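Local coordinates for protein glycoside Hydrolase (Bacteroides plebeius, PDB 5T3B) that probably hydrolyses glycosidic bonds in agarose-type polysaccharides as a family 50 glycoside hydrolase of a gut bacterium, at residues V103-N106 with R110-I113; I360-K365 with D374-Q379; L424-A429 with V433-F438. All blocks are in the same frame, centred on the assembly; numbering follows the deposited sequence.

Contact 1 of 3, residues V103-N106 with R110-I113; sequences VEKN and RSWI
Glu104 and Trp112 face each other as an antiparallel hydrogen-bonded pair: Glu104 N reaches Trp112 O at 2.8 Å in an almost straight bond, and Trp112 N donates to Glu104 O at 2.9 Å from above the carbonyl plane. The neighbouring pairs, Val103 with Ile113 and Lys105 with Ser111, are non-hydrogen-bonded. Toward the turn the ladder is prolonged by Asn106 N, which donates to Arg110 O over 2.7 Å. The amide of Asn106 then answers with its own acceptor, Arg110 N meeting Asn106 OD1 at 2.9 Å, again from out of the carbonyl plane. With chi1 at 74°, Asn106 CG sits between its backbone N and carbonyl carbon, and from there OD1 turns back to Arg110 N, just before the second strand, while ND2 lies at the edge of the Trp112 indole, near its plane. Ring and amide planes are 68° apart, and the approach of ND2 to NE1 brings two donors together without a bond. Arg110 CD lies over one face of the indole, 3.6 Å above its plane and toward the rim. Away from the indole, on the face carrying Val103, an apolar touch joins Val103 CG2 to Ile113 CD1 at 3.8 Å.

Further out, Arg110 is fixed at its guanidinium by a salt bridge to Asp480, and Glu104 OE1 pairs with Arg102. This is a plain beta hairpin of strands 102-105 and 111-114. Strand 111-114 also pairs, antiparallel, with strand 120-126, helix 472-480 packs on Trp112 through Tyr473 and Ile476, and Val433 of strand 432-437 meets Ser111 and Ile113.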
ATOM      1  N   VAL A 103      -5.172  15.454   0.150  1.00  9.42           N
ATOM      2  CA  VAL A 103      -3.741  15.440   0.220  1.00  9.79           C
ATOM      3  C   VAL A 103      -3.224  16.853   0.350  1.00 10.39           C
ATOM      4  O   VAL A 103      -3.610  17.722  -0.446  1.00 12.33           O
ATOM      5  CB  VAL A 103      -3.123  14.725  -0.985  1.00 10.43           C
ATOM      6  CG1 VAL A 103      -1.634  14.663  -0.891  1.00 13.88           C
ATOM      7  CG2 VAL A 103      -3.730  13.348  -1.159  1.00 11.55           C
ATOM      8  N   GLU A 104      -2.283  17.068   1.275  1.00 11.61           N
ATOM      9  CA  GLU A 104      -1.606  18.339   1.480  1.00 12.48           C
ATOM     10  C   GLU A 104      -0.053  18.190   1.457  1.00 14.64           C
ATOM     11  O   GLU A 104       0.481  17.131   1.504  1.00 13.89           O
ATOM     12  CB  GLU A 104      -1.962  18.821   2.862  1.00 16.78           C
ATOM     13  CG  GLU A 104      -3.127  19.774   2.817  1.00 23.75           C
ATOM     14  CD  GLU A 104      -2.731  21.143   2.333  1.00 22.26           C
ATOM     15  OE1 GLU A 104      -3.622  21.940   2.243  1.00 34.12           O
ATOM     16  OE2 GLU A 104      -1.557  21.402   2.020  1.00 30.84           O
ATOM     17  N   LYS A 105       0.680  19.318   1.498  1.00 17.40           N
ATOM     18  CA  LYS A 105       2.156  19.321   1.646  1.00 19.04           C
ATOM     19  C   LYS A 105       2.523  20.491   2.548  1.00 16.89           C
ATOM     20  O   LYS A 105       2.004  21.603   2.363  1.00 25.49           O
ATOM     21  CB  LYS A 105       2.883  19.361   0.255  1.00 21.90           C
ATOM     22  CG  LYS A 105       4.400  19.405   0.395  1.00 25.92           C
ATOM     23  CD  LYS A 105       5.320  18.918  -0.751  1.00 23.06           C
ATOM     24  CE  LYS A 105       5.281  19.503  -2.116  1.00 30.60           C
ATOM     25  NZ  LYS A 105       6.023  18.561  -2.999  1.00 40.27           N
ATOM     26  N   ASN A 106       3.369  20.222   3.526  1.00 17.41           N
ATOM     27  CA  ASN A 106       3.788  21.259   4.502  1.00 19.27           C
ATOM     28  C   ASN A 106       4.979  22.014   3.951  1.00 20.15           C
ATOM     29  O   ASN A 106       5.524  21.698   2.857  1.00 19.56           O
ATOM     30  CB  ASN A 106       4.021  20.704   5.966  1.00 19.41           C
ATOM     31  CG  ASN A 106       5.268  19.911   6.137  1.00 19.96           C
ATOM     32  OD1 ASN A 106       6.154  19.940   5.269  1.00 24.60           O
ATOM     33  ND2 ASN A 106       5.346  19.101   7.305  1.00 23.64           N
ATOM     34  N   ARG A 110       7.015  18.013   3.281  1.00 12.36           N
ATOM     35  CA  ARG A 110       6.376  16.735   3.661  1.00 11.85           C
ATOM     36  C   ARG A 110       4.943  16.699   3.271  1.00 12.06           C
ATOM     37  O   ARG A 110       4.201  17.607   3.596  1.00 14.03           O
ATOM     38  CB  ARG A 110       6.562  16.453   5.092  1.00 12.95           C
ATOM     39  CG  ARG A 110       5.879  15.111   5.487  1.00 13.81           C
ATOM     40  CD  ARG A 110       6.198  14.693   6.853  1.00 14.28           C
ATOM     41  NE  ARG A 110       7.543  14.297   6.974  1.00 12.74           N
ATOM     42  CZ  ARG A 110       7.962  13.036   6.981  1.00 11.48           C
ATOM     43  NH1 ARG A 110       7.150  12.031   6.651  1.00 12.12           N
ATOM     44  NH2 ARG A 110       9.219  12.765   7.230  1.00 12.25           N
ATOM     45  N   SER A 111       4.563  15.609   2.629  1.00 11.57           N
ATOM     46  CA  SER A 111       3.186  15.387   2.276  1.00 11.92           C
ATOM     47  C   SER A 111       2.398  14.756   3.451  1.00 11.72           C
ATOM     48  O   SER A 111       2.923  13.966   4.199  1.00 11.85           O
ATOM     49  CB  SER A 111       3.079  14.454   1.050  1.00 16.85           C
ATOM     50  OG  SER A 111       3.596  15.001  -0.118  1.00 20.84           O
ATOM     51  N   TRP A 112       1.105  15.072   3.494  1.00 10.48           N
ATOM     52  CA  TRP A 112       0.188  14.481   4.446  1.00  9.99           C
ATOM     53  C   TRP A 112      -1.120  14.174   3.819  1.00  9.78           C
ATOM     54  O   TRP A 112      -1.654  14.971   3.029  1.00 12.05           O
ATOM     55  CB  TRP A 112      -0.122  15.476   5.568  1.00 10.79           C
ATOM     56  CG  TRP A 112       0.987  15.832   6.477  1.00 12.36           C
ATOM     57  CD1 TRP A 112       1.735  16.961   6.359  1.00 16.16           C
ATOM     58  CD2 TRP A 112       1.542  15.096   7.575  1.00 12.15           C
ATOM     59  NE1 TRP A 112       2.673  16.971   7.292  1.00 19.40           N
ATOM     60  CE2 TRP A 112       2.571  15.867   8.086  1.00 14.37           C
ATOM     61  CE3 TRP A 112       1.238  13.904   8.189  1.00 12.59           C
ATOM     62  CZ2 TRP A 112       3.322  15.489   9.191  1.00 15.79           C
ATOM     63  CZ3 TRP A 112       1.987  13.540   9.315  1.00 12.86           C
ATOM     64  CH2 TRP A 112       3.016  14.333   9.771  1.00 14.17           C
ATOM     65  N   ILE A 113      -1.699  13.030   4.172  1.00  8.95           N
ATOM     66  CA  ILE A 113      -3.155  12.927   4.084  1.00  8.93           C
ATOM     67  C   ILE A 113      -3.753  13.797   5.202  1.00  9.61           C
ATOM     68  O   ILE A 113      -3.271  13.766   6.320  1.00 11.24           O
ATOM     69  CB  ILE A 113      -3.615  11.472   4.239  1.00 10.35           C
ATOM     70  CG1 ILE A 113      -3.076  10.653   3.099  1.00 13.95           C
ATOM     71  CG2 ILE A 113      -5.141  11.374   4.423  1.00 12.39           C
ATOM     72  CD1 ILE A 113      -3.609  10.989   1.831  1.00 17.29           C
TER
HETATM   73  O   HOH W   1       1.607  16.156  -1.117  1.00 29.56           O

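Contact 2 of 3, residues I360-K365 with D374-Q379; sequences INYYSK and DGWKNQ. With EDO (1,2-ethanediol), chain E.
The indole of Trp376 receives Ile360 CD1 over one face: the methyl stands 3.5 Å from the centroid of the six-membered ring and only 11° off the ring normal, a CH-pi contact shifted toward the CZ3 side. At the indole edge, in the ring plane, lies Gln379 OE1 from the next turn of the same helix. Tyr362 meets Trp376 obliquely, its ring centroid 5.9 Å from that of the six-membered ring and the planes inclined at 57°; the nearest atoms are Tyr362 CE2 and Trp376 CH2, 4.1 Å apart. Phe385 adds an edge-to-face partner to the indole.

Ile360 and Trp376 approach from opposite directions. An extended chi2 of 174° carries CD1 of Ile360 straight out from the strand, so that a single methyl does the touching. No hydrogen bond crosses the interface; the polar ends of the two aromatic residues find partners in other parts of the chain. Tyr362 OH bonds to Glu369, while Trp376 NE1 makes a weak hydrogen bond to Lys342 O. Farther along the loop, Lys365 NZ donates to O1 of an ethanediol at 3.0 Å, probably a guest from the crystallisation liquor.

Ile360 and Trp376 thus join strand and helix of the beta-alpha-beta unit formed by strand 358-361, helix 370-379 and strand 385-394, whose two strands are parallel, as expected for the (beta/alpha)8 barrel of family 50 glycoside hydrolases.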
ATOM      1  N   ILE A 360       2.235   1.520  -3.460  1.00  7.15           N
ATOM      2  CA  ILE A 360       3.368   0.622  -3.734  1.00  7.75           C
ATOM      3  C   ILE A 360       3.330  -0.526  -2.711  1.00  7.18           C
ATOM      4  O   ILE A 360       3.366  -0.267  -1.514  1.00  7.95           O
ATOM      5  CB  ILE A 360       4.698   1.366  -3.696  1.00 10.55           C
ATOM      6  CG1 ILE A 360       4.699   2.479  -4.834  1.00 12.65           C
ATOM      7  CG2 ILE A 360       5.867   0.405  -3.790  1.00 11.75           C
ATOM      8  CD1 ILE A 360       5.901   3.383  -4.828  1.00 13.85           C
ATOM      9  N   ASN A 361       3.298  -1.762  -3.213  1.00  6.87           N
ATOM     10  CA  ASN A 361       3.526  -2.933  -2.370  1.00  7.68           C
ATOM     11  C   ASN A 361       5.030  -3.140  -2.303  1.00  9.77           C
ATOM     12  O   ASN A 361       5.633  -3.220  -3.343  1.00  9.77           O
ATOM     13  CB  ASN A 361       2.867  -4.156  -2.965  1.00  8.46           C
ATOM     14  CG  ASN A 361       1.334  -4.115  -3.006  1.00  8.25           C
ATOM     15  OD1 ASN A 361       0.699  -3.281  -2.392  1.00  9.46           O
ATOM     16  ND2 ASN A 361       0.755  -5.094  -3.635  1.00  8.77           N
ATOM     17  N   TYR A 362       5.626  -3.213  -1.137  1.00  8.47           N
ATOM     18  CA  TYR A 362       7.089  -3.104  -0.973  1.00  8.04           C
ATOM     19  C   TYR A 362       7.684  -4.362  -0.394  1.00  8.07           C
ATOM     20  O   TYR A 362       7.700  -4.554   0.816  1.00 10.09           O
ATOM     21  CB  TYR A 362       7.466  -1.868  -0.162  1.00  8.89           C
ATOM     22  CG  TYR A 362       8.838  -1.270  -0.500  1.00  9.19           C
ATOM     23  CD1 TYR A 362       9.873  -2.017  -1.080  1.00 10.04           C
ATOM     24  CD2 TYR A 362       9.128   0.072  -0.249  1.00  9.62           C
ATOM     25  CE1 TYR A 362      11.105  -1.435  -1.404  1.00 10.42           C
ATOM     26  CE2 TYR A 362      10.346   0.631  -0.538  1.00 10.09           C
ATOM     27  CZ  TYR A 362      11.331  -0.126  -1.121  1.00 10.00           C
ATOM     28  OH  TYR A 362      12.532   0.491  -1.402  1.00 10.65           O
ATOM     29  N   TYR A 363       8.111  -5.254  -1.285  1.00  8.33           N
ATOM     30  CA  TYR A 363       8.666  -6.543  -0.957  1.00  8.07           C
ATOM     31  C   TYR A 363      10.107  -6.667  -1.429  1.00  8.81           C
ATOM     32  O   TYR A 363      10.615  -5.925  -2.231  1.00 10.48           O
ATOM     33  CB  TYR A 363       7.828  -7.624  -1.597  1.00  8.86           C
ATOM     34  CG  TYR A 363       6.438  -7.769  -1.002  1.00  8.42           C
ATOM     35  CD1 TYR A 363       6.292  -8.177   0.304  1.00  9.07           C
ATOM     36  CD2 TYR A 363       5.304  -7.403  -1.696  1.00  9.91           C
ATOM     37  CE1 TYR A 363       5.074  -8.300   0.886  1.00  9.90           C
ATOM     38  CE2 TYR A 363       4.047  -7.579  -1.140  1.00  9.37           C
ATOM     39  CZ  TYR A 363       3.940  -8.000   0.178  1.00  8.37           C
ATOM     40  OH  TYR A 363       2.715  -8.171   0.770  1.00 10.68           O
ATOM     41  N   SER A 364      10.740  -7.679  -0.825  1.00  8.36           N
ATOM     42  CA  SER A 364      12.046  -8.197  -1.233  1.00  9.94           C
ATOM     43  C   SER A 364      13.204  -7.366  -0.829  1.00  8.55           C
ATOM     44  O   SER A 364      14.346  -7.622  -1.285  1.00 10.62           O
ATOM     45  CB  SER A 364      12.087  -8.555  -2.712  1.00 13.69           C
ATOM     46  OG  SER A 364      11.021  -9.496  -3.005  1.00 18.08           O
ATOM     47  N   LYS A 365      12.961  -6.374   0.041  0.50  9.29           N
ATOM     48  CA  LYS A 365      14.009  -5.512   0.599  0.50 10.02           C
ATOM     49  C   LYS A 365      13.919  -5.489   2.096  0.50  9.74           C
ATOM     50  O   LYS A 365      12.829  -5.402   2.687  0.50  9.36           O
ATOM     51  CB  LYS A 365      13.924  -4.087   0.063  0.50 11.37           C
ATOM     52  CG  LYS A 365      14.221  -3.951  -1.420  0.50 11.67           C
ATOM     53  CD  LYS A 365      15.651  -4.241  -1.861  0.50 14.91           C
ATOM     54  CE  LYS A 365      15.700  -4.358  -3.382  0.50 19.51           C
ATOM     55  NZ  LYS A 365      14.964  -5.558  -3.884  0.50 25.12           N
ATOM     56  N   ASP A 374      13.564   8.840  -2.901  1.00 10.48           N
ATOM     57  CA  ASP A 374      13.846  10.198  -3.374  1.00 10.45           C
ATOM     58  C   ASP A 374      13.604  10.346  -4.874  1.00 10.84           C
ATOM     59  O   ASP A 374      13.069  11.343  -5.341  1.00 12.66           O
ATOM     60  CB  ASP A 374      15.299  10.560  -3.107  1.00 11.85           C
ATOM     61  CG  ASP A 374      15.640  10.799  -1.623  1.00 14.42           C
ATOM     62  OD1 ASP A 374      14.719  10.827  -0.774  1.00 14.50           O
ATOM     63  OD2 ASP A 374      16.848  10.952  -1.313  1.00 18.53           O
ATOM     64  N   GLY A 375      13.971   9.336  -5.648  1.00 10.51           N
ATOM     65  CA  GLY A 375      13.611   9.311  -7.038  1.00 10.94           C
ATOM     66  C   GLY A 375      12.121   9.396  -7.268  1.00 10.89           C
ATOM     67  O   GLY A 375      11.655  10.136  -8.152  1.00 11.42           O
ATOM     68  N   TRP A 376      11.363   8.629  -6.488  1.00 10.56           N
ATOM     69  CA  TRP A 376       9.912   8.688  -6.597  1.00 10.38           C
ATOM     70  C   TRP A 376       9.383  10.106  -6.370  1.00  9.26           C
ATOM     71  O   TRP A 376       8.404  10.515  -6.988  1.00 10.64           O
ATOM     72  CB  TRP A 376       9.219   7.686  -5.664  1.00 10.15           C
ATOM     73  CG  TRP A 376       9.482   6.281  -6.013  1.00  9.82           C
ATOM     74  CD1 TRP A 376       9.905   5.779  -7.191  1.00  9.84           C
ATOM     75  CD2 TRP A 376       9.407   5.139  -5.124  1.00  9.13           C
ATOM     76  NE1 TRP A 376      10.075   4.412  -7.118  1.00 11.00           N
ATOM     77  CE2 TRP A 376       9.756   4.003  -5.857  1.00 10.26           C
ATOM     78  CE3 TRP A 376       9.025   4.976  -3.791  1.00  9.14           C
ATOM     79  CZ2 TRP A 376       9.776   2.749  -5.295  1.00 11.63           C
ATOM     80  CZ3 TRP A 376       9.037   3.723  -3.235  1.00 10.95           C
ATOM     81  CH2 TRP A 376       9.447   2.616  -3.972  1.00 11.88           C
ATOM     82  N   LYS A 377       9.970  10.808  -5.403  1.00 10.19           N
ATOM     83  CA  LYS A 377       9.547  12.155  -5.146  1.00 10.17           C
ATOM     84  C   LYS A 377       9.677  13.034  -6.381  1.00 11.61           C
ATOM     85  O   LYS A 377       8.761  13.784  -6.737  1.00 12.62           O
ATOM     86  CB  LYS A 377      10.326  12.733  -3.986  1.00 10.47           C
ATOM     87  CG  LYS A 377       9.827  14.092  -3.529  1.00 11.76           C
ATOM     88  CD  LYS A 377      10.792  14.761  -2.569  1.00 13.20           C
ATOM     89  CE  LYS A 377      10.922  14.003  -1.250  1.00 12.84           C
ATOM     90  NZ  LYS A 377      11.870  14.720  -0.319  1.00 14.33           N
ATOM     91  N   ASN A 378      10.830  12.945  -7.034  0.50 11.24           N
ATOM     92  CA  ASN A 378      11.083  13.768  -8.219  0.50 12.71           C
ATOM     93  C   ASN A 378      10.246  13.311  -9.386  0.50 12.15           C
ATOM     94  O   ASN A 378       9.608  14.086 -10.091  0.50 12.68           O
ATOM     95  CB  ASN A 378      12.549  13.697  -8.581  0.50 15.03           C
ATOM     96  CG  ASN A 378      13.432  14.192  -7.480  0.50 19.48           C
ATOM     97  OD1 ASN A 378      13.058  15.071  -6.751  0.50 25.72           O
ATOM     98  ND2 ASN A 378      14.600  13.633  -7.365  0.50 25.58           N
ATOM     99  N   GLN A 379      10.239  12.016  -9.620  1.00 10.81           N
ATOM    100  CA  GLN A 379       9.525  11.453 -10.744  1.00 11.10           C
ATOM    101  C   GLN A 379       8.034  11.769 -10.746  1.00 10.28           C
ATOM    102  O   GLN A 379       7.406  12.047 -11.769  1.00 11.55           O
ATOM    103  CB  GLN A 379       9.762   9.968 -10.873  1.00 11.07           C
ATOM    104  CG  GLN A 379      11.211   9.618 -11.162  1.00 12.78           C
ATOM    105  CD  GLN A 379      11.586   8.228 -10.700  1.00 13.85           C
ATOM    106  OE1 GLN A 379      10.731   7.359 -10.494  1.00 12.76           O
ATOM    107  NE2 GLN A 379      12.851   8.005 -10.564  1.00 16.28           N
TER
HETATM  108  C1  EDO E 503      12.216  -6.403  -7.289  1.00 24.93           C
HETATM  109  O1  EDO E 503      13.153  -6.286  -6.189  1.00 23.87           O
HETATM  110  C2  EDO E 503      11.180  -7.509  -6.998  1.00 24.45           C
HETATM  111  O2  EDO E 503      10.279  -6.888  -6.026  1.00 24.94           O

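Contact 3 of 3, residues L424-A429 with V433-F438; sequences LGLLEA and VGWVFF
Leu426 and Leu427, neighbours in the final turns of helix 412-427, both rest against the indole of Trp435, and the direct contact between the two segments is wholly apolar. Leu426 comes at the ring obliquely: its CD1 is 3.9 Å from Trp435 CE3 and 4.1 Å from Trp435 CB, touching where the ring joins the strand. Leu427 works farther out. Its branch point and one methyl meet the rim of the six-membered ring near the ring plane, CD2 of Leu427 lying 3.9 Å from CZ3 of Trp435 and CG of Leu427 at the same separation from that carbon. Leu427 thus meets the ring at its edge near CZ3 and CH2, while the oblique approach of Leu426 is made near CE3 and CB.

Aromatic partners complete the setting, with Tyr122 and Phe390 each making an edge-to-face pair with Trp435. Torsion accounts for the reach: a chi1 of 61° places Trp435 CG between backbone N and carbonyl carbon, turning the indole toward the helix.

Polar interactions serve the surroundings rather than the interface. Trp435 NE1 donates to Tyr419 OH, a residue of the same helix, which ties down the pyrrole side of the ring. Within segment 424-429, Ala429 N bonds to Leu426 O at 3.0 Å, three residues back.

Around this core, strand 432-437 runs parallel to strands 120-126 and 385-394, which flank it through backbone bonds such as Val433 with Val123 and Gly434 with Val387. Helices 459-469 and 472-480 close in on Trp435 through Ile468 and Val472.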
ATOM      1  N   LEU A 424      10.533   2.887  10.265  1.00  8.33           N
ATOM      2  CA  LEU A 424      11.436   4.029  10.462  1.00  8.51           C
ATOM      3  C   LEU A 424      12.006   4.491   9.143  1.00  8.82           C
ATOM      4  O   LEU A 424      12.159   5.701   8.922  1.00 10.17           O
ATOM      5  CB  LEU A 424      12.519   3.706  11.476  1.00  9.10           C
ATOM      6  CG  LEU A 424      12.090   3.596  12.920  1.00 10.21           C
ATOM      7  CD1 LEU A 424      13.122   2.923  13.784  1.00 11.07           C
ATOM      8  CD2 LEU A 424      11.728   4.958  13.485  1.00 10.57           C
ATOM      9  N   GLY A 425      12.354   3.549   8.284  1.00  8.73           N
ATOM     10  CA  GLY A 425      12.822   3.899   6.976  1.00  8.99           C
ATOM     11  C   GLY A 425      11.840   4.700   6.166  1.00  9.15           C
ATOM     12  O   GLY A 425      12.200   5.630   5.458  1.00 10.60           O
ATOM     13  N   LEU A 426      10.556   4.307   6.259  1.00  8.24           N
ATOM     14  CA  LEU A 426       9.469   5.009   5.551  1.00  8.50           C
ATOM     15  C   LEU A 426       9.231   6.389   6.177  1.00  8.86           C
ATOM     16  O   LEU A 426       8.917   7.337   5.447  1.00  8.62           O
ATOM     17  CB  LEU A 426       8.217   4.200   5.574  1.00  8.06           C
ATOM     18  CG  LEU A 426       8.223   2.896   4.863  1.00  8.45           C
ATOM     19  CD1 LEU A 426       6.916   2.152   4.969  1.00  8.42           C
ATOM     20  CD2 LEU A 426       8.662   3.053   3.395  1.00  8.74           C
ATOM     21  N   LEU A 427       9.334   6.514   7.498  1.00  8.41           N
ATOM     22  CA  LEU A 427       9.114   7.794   8.171  1.00  8.18           C
ATOM     23  C   LEU A 427      10.067   8.848   7.671  1.00  9.57           C
ATOM     24  O   LEU A 427       9.747  10.030   7.717  1.00 11.10           O
ATOM     25  CB  LEU A 427       9.135   7.639   9.682  1.00  8.72           C
ATOM     26  CG  LEU A 427       7.935   6.948  10.291  1.00 10.02           C
ATOM     27  CD1 LEU A 427       8.233   6.501  11.723  1.00 10.15           C
ATOM     28  CD2 LEU A 427       6.687   7.767  10.203  1.00 10.11           C
ATOM     29  N   GLU A 428      11.277   8.447   7.276  1.00 10.17           N
ATOM     30  CA  GLU A 428      12.224   9.414   6.764  1.00 10.36           C
ATOM     31  C   GLU A 428      11.893   9.940   5.374  1.00 11.06           C
ATOM     32  O   GLU A 428      12.445  10.972   4.954  1.00 13.98           O
ATOM     33  CB  GLU A 428      13.637   8.825   6.754  1.00 10.91           C
ATOM     34  CG  GLU A 428      14.170   8.496   8.108  1.00 13.21           C
ATOM     35  CD  GLU A 428      15.674   8.405   8.145  1.00 15.17           C
ATOM     36  OE1 GLU A 428      16.360   9.456   8.057  1.00 16.02           O
ATOM     37  OE2 GLU A 428      16.142   7.289   8.274  1.00 15.72           O
ATOM     38  N   ALA A 429      11.047   9.250   4.656  1.00  9.68           N
ATOM     39  CA  ALA A 429      10.649   9.674   3.327  1.00  9.35           C
ATOM     40  C   ALA A 429       9.527  10.699   3.438  1.00 10.33           C
ATOM     41  O   ALA A 429       8.369  10.343   3.749  1.00 10.03           O
ATOM     42  CB  ALA A 429      10.203   8.489   2.464  1.00 10.67           C
ATOM     43  N   VAL A 433       3.158   9.006   2.777  1.00  7.57           N
ATOM     44  CA  VAL A 433       2.101   9.424   3.666  1.00  8.02           C
ATOM     45  C   VAL A 433       1.608   8.303   4.615  1.00  8.54           C
ATOM     46  O   VAL A 433       0.726   8.566   5.409  1.00  8.95           O
ATOM     47  CB  VAL A 433       0.889   9.980   2.893  1.00  8.29           C
ATOM     48  CG1 VAL A 433       1.247  11.308   2.273  1.00 10.58           C
ATOM     49  CG2 VAL A 433       0.326   9.027   1.872  1.00 10.54           C
ATOM     50  N   GLY A 434       2.269   7.121   4.569  1.00  7.91           N
ATOM     51  CA  GLY A 434       2.069   6.075   5.501  1.00  8.12           C
ATOM     52  C   GLY A 434       2.026   4.716   4.828  1.00  8.11           C
ATOM     53  O   GLY A 434       2.555   4.499   3.724  1.00  8.98           O
ATOM     54  N   TRP A 435       1.478   3.774   5.588  1.00  7.60           N
ATOM     55  CA  TRP A 435       1.637   2.360   5.225  1.00  7.16           C
ATOM     56  C   TRP A 435       0.469   1.532   5.709  1.00  7.07           C
ATOM     57  O   TRP A 435      -0.341   1.957   6.555  1.00  7.57           O
ATOM     58  CB  TRP A 435       2.950   1.785   5.803  1.00  7.03           C
ATOM     59  CG  TRP A 435       3.012   1.839   7.306  1.00  7.51           C
ATOM     60  CD1 TRP A 435       2.318   1.044   8.190  1.00  7.63           C
ATOM     61  CD2 TRP A 435       3.782   2.747   8.107  1.00  7.28           C
ATOM     62  NE1 TRP A 435       2.604   1.431   9.469  1.00  7.98           N
ATOM     63  CE2 TRP A 435       3.527   2.439   9.471  1.00  7.41           C
ATOM     64  CE3 TRP A 435       4.735   3.724   7.815  1.00  8.06           C
ATOM     65  CZ2 TRP A 435       4.131   3.127  10.519  1.00  8.54           C
ATOM     66  CZ3 TRP A 435       5.339   4.386   8.856  1.00  8.93           C
ATOM     67  CH2 TRP A 435       5.048   4.082  10.193  1.00  8.82           C
ATOM     68  N   VAL A 436       0.471   0.311   5.173  1.00  6.78           N
ATOM     69  CA  VAL A 436      -0.499  -0.708   5.500  1.00  6.87           C
ATOM     70  C   VAL A 436       0.214  -2.001   5.708  1.00  6.90           C
ATOM     71  O   VAL A 436       0.912  -2.482   4.806  1.00  7.61           O
ATOM     72  CB  VAL A 436      -1.571  -0.853   4.383  1.00  6.85           C
ATOM     73  CG1 VAL A 436      -2.617  -1.891   4.755  1.00  7.96           C
ATOM     74  CG2 VAL A 436      -2.176   0.471   4.025  1.00  8.09           C
ATOM     75  N   PHE A 437       0.030  -2.579   6.894  1.00  6.69           N
ATOM     76  CA  PHE A 437       0.591  -3.892   7.192  1.00  6.90           C
ATOM     77  C   PHE A 437      -0.277  -4.965   6.547  1.00  6.76           C
ATOM     78  O   PHE A 437      -1.497  -4.942   6.637  1.00  7.73           O
ATOM     79  CB  PHE A 437       0.638  -4.107   8.688  1.00  7.81           C
ATOM     80  CG  PHE A 437       1.328  -5.415   9.094  1.00  8.11           C
ATOM     81  CD1 PHE A 437       0.584  -6.560   9.351  1.00  8.46           C
ATOM     82  CD2 PHE A 437       2.703  -5.492   9.203  1.00  7.77           C
ATOM     83  CE1 PHE A 437       1.199  -7.737   9.723  1.00 10.73           C
ATOM     84  CE2 PHE A 437       3.343  -6.662   9.582  1.00  9.18           C
ATOM     85  CZ  PHE A 437       2.582  -7.784   9.791  1.00  9.55           C
ATOM     86  N   PHE A 438       0.371  -5.895   5.818  1.00  7.56           N
ATOM     87  CA  PHE A 438      -0.300  -6.990   5.187  1.00  7.11           C
ATOM     88  C   PHE A 438      -0.024  -8.221   6.012  1.00  7.60           C
ATOM     89  O   PHE A 438       1.110  -8.697   6.020  1.00  8.94           O
ATOM     90  CB  PHE A 438       0.194  -7.155   3.744  1.00  7.60           C
ATOM     91  CG  PHE A 438      -0.486  -8.231   2.961  1.00  7.13           C
ATOM     92  CD1 PHE A 438      -1.608  -7.953   2.212  1.00  8.80           C
ATOM     93  CD2 PHE A 438      -0.070  -9.546   3.003  1.00  9.00           C
ATOM     94  CE1 PHE A 438      -2.302  -8.922   1.521  1.00  9.29           C
ATOM     95  CE2 PHE A 438      -0.723 -10.516   2.280  1.00 10.49           C
ATOM     96  CZ  PHE A 438      -1.826 -10.211   1.548  1.00 10.20           C
TER

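The three contacts follow one another along the chain and reach the same set of paired strands, though contacts 1 and 2 do not touch: their centres are 17 Å apart, their nearest atoms about 6 Å. Contacts 1 and 3 have centres 14 Å apart and meet directly: Arg110 NH2 probably hydrogen-bonds to Leu427 O at 2.8 Å, and Ser111 O packs on Val433 CG1 at 3.7 Å. Contacts 2 and 3, with centres 11 Å apart, meet where Tyr363 OH lies 3.8 Å from Phe438 CD2. Tyr363 OH bonds to Glu389, and Asn361 ND2 to Glu254 and Asn253, a polar group consistent with the two-glutamate active site of clan GH-A barrels.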